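PDB 3FHL: putative oxidoreductase from Bacteroides fragilis NCTC 9343, which probably acts as a nucleotide-dependent oxidoreductase of the Gfo/Idh/MocA family, although its substrate and reaction are not established. Local coordinates for residues G174-L179 with D212-H217; H182-A187 with I229-S234; A199-L204 with A340-H345. All blocks are in the same frame, centred on the assembly; numbering follows the deposited sequence.

Interaction 1 of 3, residues G174-L179 with D212-H217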
loop_
_atom_site.group_PDB
_atom_site.type_symbol
_atom_site.label_atom_id
_atom_site.label_comp_id
_atom_site.label_asym_id
_atom_site.label_seq_id
_atom_site.Cartn_x
_atom_site.Cartn_y
_atom_site.Cartn_z
ATOM N N GLY C 174 -14.939 10.113 9.885
ATOM C CA GLY C 174 -14.050 9.709 8.796
ATOM C C GLY C 174 -13.854 8.212 8.614
ATOM O O GLY C 174 -14.347 7.404 9.408
ATOM N N LEU C 175 -13.121 7.849 7.565
ATOM C CA LEU C 175 -12.803 6.451 7.270
ATOM C C LEU C 175 -11.850 5.852 8.300
ATOM O O LEU C 175 -11.939 4.670 8.608
ATOM C CB LEU C 175 -12.168 6.332 5.880
ATOM C CG LEU C 175 -12.323 4.996 5.152
ATOM C CD1 LEU C 175 -13.785 4.608 5.070
ATOM C CD2 LEU C 175 -11.724 5.064 3.768
ATOM N N THR C 176 -10.927 6.673 8.796
ATOM C CA THR C 176 -9.936 6.249 9.804
ATOM C C THR C 176 -10.596 5.810 11.113
ATOM O O THR C 176 -10.120 4.877 11.774
ATOM C CB THR C 176 -8.914 7.370 10.072
ATOM O OG1 THR C 176 -8.338 7.785 8.825
ATOM C CG2 THR C 176 -7.770 6.896 11.006
ATOM N N TYR C 177 -11.687 6.472 11.476
ATOM C CA TYR C 177 -12.517 6.017 12.597
ATOM C C TYR C 177 -13.374 4.818 12.207
ATOM O O TYR C 177 -13.292 3.781 12.851
ATOM C CB TYR C 177 -13.417 7.135 13.134
ATOM C CG TYR C 177 -12.803 7.956 14.245
ATOM C CD1 TYR C 177 -12.337 9.252 14.000
ATOM C CD2 TYR C 177 -12.698 7.448 15.544
ATOM C CE1 TYR C 177 -11.773 10.027 15.020
ATOM C CE2 TYR C 177 -12.131 8.216 16.576
ATOM C CZ TYR C 177 -11.669 9.505 16.300
ATOM O OH TYR C 177 -11.110 10.279 17.296
ATOM N N ASN C 178 -14.167 4.955 11.140
ATOM C CA ASN C 178 -15.143 3.932 10.776
ATOM C C ASN C 178 -14.553 2.569 10.402
ATOM O O ASN C 178 -14.999 1.548 10.917
ATOM C CB ASN C 178 -16.088 4.449 9.688
ATOM C CG ASN C 178 -17.056 5.505 10.209
ATOM O OD1 ASN C 178 -17.560 5.413 11.332
ATOM N ND2 ASN C 178 -17.324 6.513 9.386
ATOM N N LEU C 179 -13.555 2.550 9.519
ATOM C CA LEU C 179 -12.957 1.288 9.090
ATOM C C LEU C 179 -11.610 1.041 9.724
ATOM O O LEU C 179 -11.227 -0.102 9.944
ATOM C CB LEU C 179 -12.826 1.214 7.562
ATOM C CG LEU C 179 -14.146 1.148 6.784
ATOM C CD1 LEU C 179 -13.847 0.969 5.317
ATOM C CD2 LEU C 179 -15.018 0.016 7.295
ATOM N N ASP C 212 -11.441 10.059 3.408
ATOM C CA ASP C 212 -11.956 8.912 2.675
ATOM C C ASP C 212 -10.796 8.076 2.159
ATOM O O ASP C 212 -10.951 7.271 1.246
ATOM C CB ASP C 212 -12.909 9.354 1.545
ATOM C CG ASP C 212 -12.283 10.374 0.580
ATOM O OD1 ASP C 212 -11.045 10.460 0.484
ATOM O OD2 ASP C 212 -13.048 11.093 -0.107
ATOM N N TYR C 213 -9.629 8.275 2.773
ATOM C CA TYR C 213 -8.438 7.517 2.449
ATOM C C TYR C 213 -7.544 7.572 3.675
ATOM O O TYR C 213 -7.339 8.644 4.239
ATOM C CB TYR C 213 -7.672 8.171 1.283
ATOM C CG TYR C 213 -6.320 7.554 1.021
ATOM C CD1 TYR C 213 -6.183 6.530 0.090
ATOM C CD2 TYR C 213 -5.177 7.972 1.725
ATOM C CE1 TYR C 213 -4.966 5.937 -0.139
ATOM C CE2 TYR C 213 -3.945 7.372 1.504
ATOM C CZ TYR C 213 -3.855 6.359 0.558
ATOM O OH TYR C 213 -2.663 5.743 0.304
ATOM N N PHE C 214 -6.965 6.438 4.044
ATOM C CA PHE C 214 -5.864 6.473 5.020
ATOM C C PHE C 214 -4.845 5.417 4.688
ATOM O O PHE C 214 -5.181 4.378 4.114
ATOM C CB PHE C 214 -6.380 6.359 6.478
ATOM C CG PHE C 214 -6.961 5.009 6.846
ATOM C CD1 PHE C 214 -6.137 3.910 7.111
ATOM C CD2 PHE C 214 -8.331 4.845 6.948
ATOM C CE1 PHE C 214 -6.672 2.681 7.444
ATOM C CE2 PHE C 214 -8.874 3.620 7.302
ATOM C CZ PHE C 214 -8.038 2.532 7.538
ATOM N N ILE C 215 -3.592 5.704 5.003
ATOM C CA ILE C 215 -2.572 4.681 5.085
ATOM C C ILE C 215 -1.877 4.867 6.441
ATOM O O ILE C 215 -1.537 5.984 6.811
ATOM C CB ILE C 215 -1.571 4.694 3.892
ATOM C CG1 ILE C 215 -0.587 3.525 4.013
ATOM C CG2 ILE C 215 -0.844 6.056 3.750
ATOM C CD1 ILE C 215 0.073 3.143 2.723
ATOM N N ILE C 216 -1.707 3.769 7.173
ATOM C CA ILE C 216 -1.127 3.793 8.514
ATOM C C ILE C 216 -0.036 2.757 8.625
ATOM O O ILE C 216 -0.206 1.602 8.243
ATOM C CB ILE C 216 -2.209 3.550 9.603
ATOM C CG1 ILE C 216 -3.262 4.668 9.556
ATOM C CG2 ILE C 216 -1.565 3.430 10.990
ATOM C CD1 ILE C 216 -4.553 4.370 10.320
ATOM N N HIS C 217 1.096 3.172 9.175
ATOM C CA HIS C 217 2.137 2.239 9.536
ATOM C C HIS C 217 2.247 2.199 11.041
ATOM O O HIS C 217 2.410 3.238 11.674
ATOM C CB HIS C 217 3.472 2.649 8.915
ATOM C CG HIS C 217 3.451 2.606 7.424
ATOM N ND1 HIS C 217 3.289 1.431 6.728
ATOM C CD2 HIS C 217 3.504 3.592 6.499
ATOM C CE1 HIS C 217 3.271 1.689 5.434
ATOM N NE2 HIS C 217 3.406 2.993 5.268
#
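T176 and L175 meet F214 where the short helix 175-178 rests on strand 213-217, and F214 gives the largest share of the contact. F214 sends its CB toward the helix, and its CG lies between the backbone N and the carbonyl carbon (chi1 69°), the crowded position. T176 crosses the phenylalanine obliquely near its root: OG1 comes within 3.4 Å of F214 CB and 3.5 Å of F214 CD2. This hydroxyl is not left to the ring alone, since it is hydrogen-bonded to D211 OD2 just ahead of the strand. With OG1 beside the backbone N (chi1 -54°), the other branch of the threonine, CG2, falls anti to that N and touches I216 CD1 at 4.1 Å, so the forked side chain reaches two residues that lie on the same side of the strand.

Farther out on the ring, F214 CE2 comes obliquely to the carbonyl oxygen of L175, 3.5 Å away. That oxygen already accepts the helical bond from L179 N (2.8 Å), so the aromatic C-H side is an additional neighbour and not its main partner. L175 itself points at the start of the strand, where CD2 settles on D212 O at 3.4 Å. There D212 and Y213 both face G202 in a classic beta bulge. Y213 points away from the helix, its hydroxyl bonding E148 of the second subunit.

The strand belongs to the large mixed sheet of the C-terminal alpha/beta domain. F214 and I216 look toward the helical layer, where Y342 and A341 of helix 328-347 adjoin T176 and I216, while A233 and L201 from the strands on either side pack against F214.

Interaction 2 of 3, residues H182-A187 with I229-S234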
loop_
_atom_site.group_PDB
_atom_site.type_symbol
_atom_site.label_atom_id
_atom_site.label_comp_id
_atom_site.label_asym_id
_atom_site.label_seq_id
_atom_site.Cartn_x
_atom_site.Cartn_y
_atom_site.Cartn_z
ATOM N N HIS C 182 -11.519 -1.069 12.993
ATOM C CA HIS C 182 -11.504 -2.525 12.791
ATOM C C HIS C 182 -10.117 -3.074 12.451
ATOM O O HIS C 182 -9.720 -4.116 12.966
ATOM C CB HIS C 182 -12.487 -2.953 11.689
ATOM C CG HIS C 182 -13.912 -2.599 11.965
ATOM N ND1 HIS C 182 -14.671 -3.248 12.913
ATOM C CD2 HIS C 182 -14.732 -1.693 11.382
ATOM C CE1 HIS C 182 -15.889 -2.740 12.919
ATOM N NE2 HIS C 182 -15.953 -1.797 11.997
ATOM N N LEU C 183 -9.385 -2.374 11.585
ATOM C CA LEU C 183 -8.083 -2.854 11.109
ATOM C C LEU C 183 -7.019 -2.740 12.178
ATOM O O LEU C 183 -6.161 -3.611 12.293
ATOM C CB LEU C 183 -7.627 -2.076 9.855
ATOM C CG LEU C 183 -8.581 -2.108 8.645
ATOM C CD1 LEU C 183 -7.921 -1.503 7.431
ATOM C CD2 LEU C 183 -9.038 -3.546 8.315
ATOM N N ILE C 184 -7.035 -1.620 12.894
ATOM C CA ILE C 184 -6.119 -1.391 14.002
ATOM C C ILE C 184 -6.354 -2.414 15.122
ATOM O O ILE C 184 -5.401 -3.009 15.622
ATOM C CB ILE C 184 -6.242 0.045 14.566
ATOM C CG1 ILE C 184 -5.748 1.077 13.540
ATOM C CG2 ILE C 184 -5.405 0.165 15.821
ATOM C CD1 ILE C 184 -6.296 2.484 13.728
ATOM N N ASP C 185 -7.619 -2.619 15.498
ATOM C CA ASP C 185 -7.953 -3.654 16.496
ATOM C C ASP C 185 -7.351 -5.022 16.171
ATOM O O ASP C 185 -6.666 -5.625 17.006
ATOM C CB ASP C 185 -9.464 -3.775 16.672
ATOM C CG ASP C 185 -9.846 -4.852 17.678
ATOM O OD1 ASP C 185 -9.457 -4.733 18.875
ATOM O OD2 ASP C 185 -10.531 -5.815 17.261
ATOM N N GLN C 186 -7.562 -5.469 14.935
ATOM C CA GLN C 186 -6.974 -6.706 14.435
ATOM C C GLN C 186 -5.460 -6.708 14.526
ATOM O O GLN C 186 -4.881 -7.706 14.957
ATOM C CB GLN C 186 -7.399 -6.956 12.986
ATOM C CG GLN C 186 -8.873 -7.384 12.792
ATOM C CD GLN C 186 -9.248 -7.473 11.317
ATOM O OE1 GLN C 186 -8.514 -6.985 10.462
ATOM N NE2 GLN C 186 -10.393 -8.096 11.013
ATOM N N ALA C 187 -4.810 -5.600 14.137
ATOM C CA ALA C 187 -3.338 -5.566 14.143
ATOM C C ALA C 187 -2.772 -5.647 15.551
ATOM O O ALA C 187 -1.780 -6.347 15.781
ATOM C CB ALA C 187 -2.795 -4.321 13.414
ATOM N N ILE C 229 4.061 -3.341 9.134
ATOM C CA ILE C 229 2.595 -3.252 9.163
ATOM C C ILE C 229 2.060 -2.105 8.314
ATOM O O ILE C 229 2.451 -0.958 8.494
ATOM C CB ILE C 229 2.054 -3.074 10.616
ATOM C CG1 ILE C 229 2.312 -4.324 11.457
ATOM C CG2 ILE C 229 0.557 -2.731 10.618
ATOM C CD1 ILE C 229 1.637 -4.293 12.806
ATOM N N THR C 230 1.155 -2.419 7.388
ATOM C CA THR C 230 0.442 -1.373 6.648
ATOM C C THR C 230 -1.054 -1.590 6.773
ATOM O O THR C 230 -1.560 -2.665 6.433
ATOM C CB THR C 230 0.786 -1.370 5.137
ATOM O OG1 THR C 230 2.198 -1.373 4.960
ATOM C CG2 THR C 230 0.232 -0.139 4.463
ATOM N N LEU C 231 -1.765 -0.566 7.237
ATOM C CA LEU C 231 -3.231 -0.582 7.273
ATOM C C LEU C 231 -3.777 0.505 6.350
ATOM O O LEU C 231 -3.329 1.654 6.390
ATOM C CB LEU C 231 -3.743 -0.391 8.713
ATOM C CG LEU C 231 -3.016 -1.205 9.798
ATOM C CD1 LEU C 231 -3.454 -0.763 11.184
ATOM C CD2 LEU C 231 -3.288 -2.707 9.618
ATOM N N LYS C 232 -4.742 0.148 5.512
ATOM C CA LYS C 232 -5.218 1.063 4.484
ATOM C C LYS C 232 -6.701 0.948 4.259
ATOM O O LYS C 232 -7.263 -0.135 4.385
ATOM C CB LYS C 232 -4.574 0.720 3.141
ATOM C CG LYS C 232 -3.325 1.439 2.791
ATOM C CD LYS C 232 -2.887 1.082 1.358
ATOM C CE LYS C 232 -3.392 2.078 0.333
ATOM N NZ LYS C 232 -2.666 1.869 -0.976
ATOM N N ALA C 233 -7.319 2.058 3.872
ATOM C CA ALA C 233 -8.667 2.019 3.299
ATOM C C ALA C 233 -8.879 3.203 2.389
ATOM O O ALA C 233 -8.263 4.246 2.581
ATOM C CB ALA C 233 -9.744 1.997 4.380
ATOM N N SER C 234 -9.775 3.048 1.414
ATOM C CA SER C 234 -10.038 4.107 0.455
ATOM C C SER C 234 -11.393 3.880 -0.180
ATOM O O SER C 234 -11.805 2.737 -0.374
ATOM C CB SER C 234 -8.956 4.128 -0.640
ATOM O OG SER C 234 -9.208 5.156 -1.598
#
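With L183 and L231 as the nearest CA pair, helix 182-187 runs almost antiparallel to strand 229-234, at 163° between their directions and 9.0 Å between their axes. This is helix-on-sheet packing in the C-terminal alpha/beta domain, a helix lying along one face of the large mixed sheet.

L231 is the main contributor from the strand. Its CG is anti to the carbonyl carbon (chi1 -44°), and from there the two methyls part toward different helical residues. CD1 goes to I184, whose CG1 it meets at 3.8 Å, the two side chains crossing at about a right angle. CD2 turns to the next turn of the helix, lying 4.2 Å from A187 CB and 4.0 Å from the carbonyl oxygen of L183. L183 stands beside L231, the two CB atoms 4.4 Å apart, and its CD1 comes to the backbone of K232.

The contact is apolar and buried. Polar ends look elsewhere: D185 pairs with R126, and K232 points away from the helix to reach E148 and E150 of the second subunit and E241 of its own chain. The backbone of K232 is bonded to S151 and F153 of the adjoining strand 146-154. On the helix side, the carbonyl oxygen of K232 lies 3.4 Å from the methyl carbon CD1 of L183.

Interaction 3 of 3, residues A199-L204 with A340-H345; sequences ADLGIL and AAYQSH
S344 OG is gripped by two backbone groups: it accepts a hydrogen bond from A199 N at 3.1 Å, with a fairly straight N-H...O angle of 161°, and it is also hydrogen-bonded to the carbonyl oxygen of K349. Having OG anti to its backbone N, the serine reaches off the helix to the edge of strand 199-202. The carbonyl of the same alanine is served by a water, which donates to A199 O and to S344 O, both at 2.8 Å. The two backbone polar groups of A199 are thus tied to helix 340-345, one directly and one through water. The small alanine side chain permits close approach, with A199 CB 3.6 Å from A341 CB.

Two residues along the strand, L201 is flanked by two rings. Its CB lies over the centre of the H345 imidazole, 3.9 Å from the centroid and only 6° off the ring normal, a CH-pi contact. CG stays over the same face. CD1 turns to the Y342 ring and comes obliquely to CE1 at 3.4 Å, the leucine crossing the tyrosine at about a right angle; Y342 OH is hydrogen-bonded to D211. The imidazole also brings CE1 to within 3.3 Å of L201 O.

D200 starts off away from the helix, yet its OD1 ends 3.8 Å from H345 ND1, with carboxylate and ring planes 28° apart. A water donates to OD1, and K228 of the second subunit forms a salt bridge with D200 OD1 and hydrogen-bonds L201 O. The contact thus joins the covering helix to the sheet by an apolar centre with a polar, hydrated margin; the nearby carboxylate could favour a protonated H345, an effect that the lysine of the second subunit would tend to offset.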
loop_
_atom_site.group_PDB
_atom_site.type_symbol
_atom_site.label_atom_id
_atom_site.label_comp_id
_atom_site.label_asym_id
_atom_site.label_seq_id
_atom_site.Cartn_x
_atom_site.Cartn_y
_atom_site.Cartn_z
ATOM N N ALA C 199 0.918 8.129 9.724
ATOM C CA ALA C 199 -0.303 8.074 8.921
ATOM C C ALA C 199 -0.364 9.189 7.894
ATOM O O ALA C 199 0.113 10.294 8.130
ATOM C CB ALA C 199 -1.534 8.148 9.810
ATOM N N ASP C 200 -0.990 8.894 6.762
ATOM C CA ASP C 200 -1.307 9.910 5.785
ATOM C C ASP C 200 -2.758 9.702 5.406
ATOM O O ASP C 200 -3.155 8.606 4.997
ATOM C CB ASP C 200 -0.382 9.788 4.564
ATOM C CG ASP C 200 -0.551 10.945 3.562
ATOM O OD1 ASP C 200 -1.214 11.955 3.881
ATOM O OD2 ASP C 200 -0.001 10.843 2.447
ATOM N N LEU C 201 -3.551 10.753 5.584
ATOM C CA LEU C 201 -4.972 10.699 5.284
ATOM C C LEU C 201 -5.262 11.596 4.111
ATOM O O LEU C 201 -4.478 12.492 3.785
ATOM C CB LEU C 201 -5.825 11.152 6.479
ATOM C CG LEU C 201 -5.646 10.719 7.942
ATOM C CD1 LEU C 201 -6.988 10.842 8.620
ATOM C CD2 LEU C 201 -5.065 9.333 8.177
ATOM N N GLY C 202 -6.385 11.352 3.458
ATOM C CA GLY C 202 -6.790 12.211 2.373
ATOM C C GLY C 202 -8.282 12.358 2.276
ATOM O O GLY C 202 -9.044 11.519 2.775
ATOM N N ILE C 203 -8.699 13.459 1.664
ATOM C CA ILE C 203 -10.053 13.589 1.143
ATOM C C ILE C 203 -9.865 13.659 -0.362
ATOM O O ILE C 203 -9.486 14.699 -0.917
ATOM C CB ILE C 203 -10.814 14.827 1.673
ATOM C CG1 ILE C 203 -10.843 14.829 3.203
ATOM C CG2 ILE C 203 -12.230 14.816 1.121
ATOM C CD1 ILE C 203 -11.229 16.154 3.847
ATOM N N LEU C 204 -10.092 12.526 -1.014
ATOM C CA LEU C 204 -9.728 12.356 -2.402
ATOM C C LEU C 204 -10.918 12.632 -3.316
ATOM O O LEU C 204 -10.741 12.903 -4.504
ATOM C CB LEU C 204 -9.188 10.942 -2.635
ATOM C CG LEU C 204 -8.074 10.392 -1.736
ATOM C CD1 LEU C 204 -7.689 9.000 -2.250
ATOM C CD2 LEU C 204 -6.855 11.307 -1.674
ATOM N N ALA C 340 -3.346 9.033 17.346
ATOM C CA ALA C 340 -1.960 9.172 16.879
ATOM C C ALA C 340 -1.859 9.289 15.360
ATOM O O ALA C 340 -1.027 10.034 14.853
ATOM C CB ALA C 340 -1.108 8.044 17.376
ATOM N N ALA C 341 -2.717 8.560 14.651
ATOM C CA ALA C 341 -2.806 8.631 13.193
ATOM C C ALA C 341 -3.276 10.015 12.720
ATOM O O ALA C 341 -2.689 10.602 11.802
ATOM C CB ALA C 341 -3.727 7.520 12.659
ATOM N N TYR C 342 -4.316 10.544 13.365
ATOM C CA TYR C 342 -4.777 11.904 13.088
ATOM C C TYR C 342 -3.701 12.959 13.399
ATOM O O TYR C 342 -3.502 13.890 12.622
ATOM C CB TYR C 342 -6.110 12.202 13.791
ATOM C CG TYR C 342 -7.325 11.713 13.006
ATOM C CD1 TYR C 342 -7.807 12.426 11.911
ATOM C CD2 TYR C 342 -7.997 10.550 13.368
ATOM C CE1 TYR C 342 -8.926 11.990 11.195
ATOM C CE2 TYR C 342 -9.109 10.100 12.649
ATOM C CZ TYR C 342 -9.565 10.817 11.560
ATOM O OH TYR C 342 -10.671 10.376 10.840
ATOM N N GLN C 343 -2.969 12.768 14.492
ATOM C CA GLN C 343 -1.926 13.709 14.893
ATOM C C GLN C 343 -0.738 13.681 13.917
ATOM O O GLN C 343 -0.189 14.722 13.578
ATOM C CB GLN C 343 -1.476 13.415 16.328
ATOM C CG GLN C 343 -0.475 14.417 16.903
ATOM C CD GLN C 343 0.207 13.918 18.163
ATOM O OE1 GLN C 343 -0.250 12.969 18.804
ATOM N NE2 GLN C 343 1.314 14.557 18.525
ATOM N N SER C 344 -0.353 12.487 13.477
ATOM C CA SER C 344 0.715 12.300 12.499
ATOM C C SER C 344 0.434 12.989 11.177
ATOM O O SER C 344 1.334 13.605 10.586
ATOM C CB SER C 344 0.964 10.813 12.250
ATOM O OG SER C 344 1.923 10.623 11.227
ATOM N N HIS C 345 -0.809 12.880 10.722
ATOM C CA HIS C 345 -1.246 13.520 9.490
ATOM C C HIS C 345 -1.303 15.043 9.648
ATOM O O HIS C 345 -0.749 15.762 8.823
ATOM C CB HIS C 345 -2.606 12.964 9.052
ATOM C CG HIS C 345 -3.311 13.803 8.030
ATOM N ND1 HIS C 345 -2.861 13.942 6.735
ATOM C CD2 HIS C 345 -4.451 14.527 8.110
ATOM C CE1 HIS C 345 -3.684 14.725 6.065
ATOM N NE2 HIS C 345 -4.660 15.093 6.876
HETATM O O HOH W 1 2.163 12.250 8.304
HETATM O O HOH W 2 -0.671 13.770 5.739
#

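How the interactions relate
All three contacts attach helices to one mixed sheet, in which strands 194-202, 213-221 and 228-234 are successive antiparallel neighbours. Interactions 1 and 2, with centres about 8 Å apart, are joined by backbone bonds from I216 N to L231 O (2.8 Å) and from F214 N to A233 O (2.9 Å). Interaction 3 lies about 8 Å from interaction 1 on its other flank, where D212 N bonds G202 O and T176 OG1 approaches L201 CD1 at 3.3 Å. Interactions 2 and 3 are farther apart, about 13 Å between centres. The opposite face of the sheet meets the second subunit, whereas the nucleotide is expected in the separate N-terminal Rossmann domain.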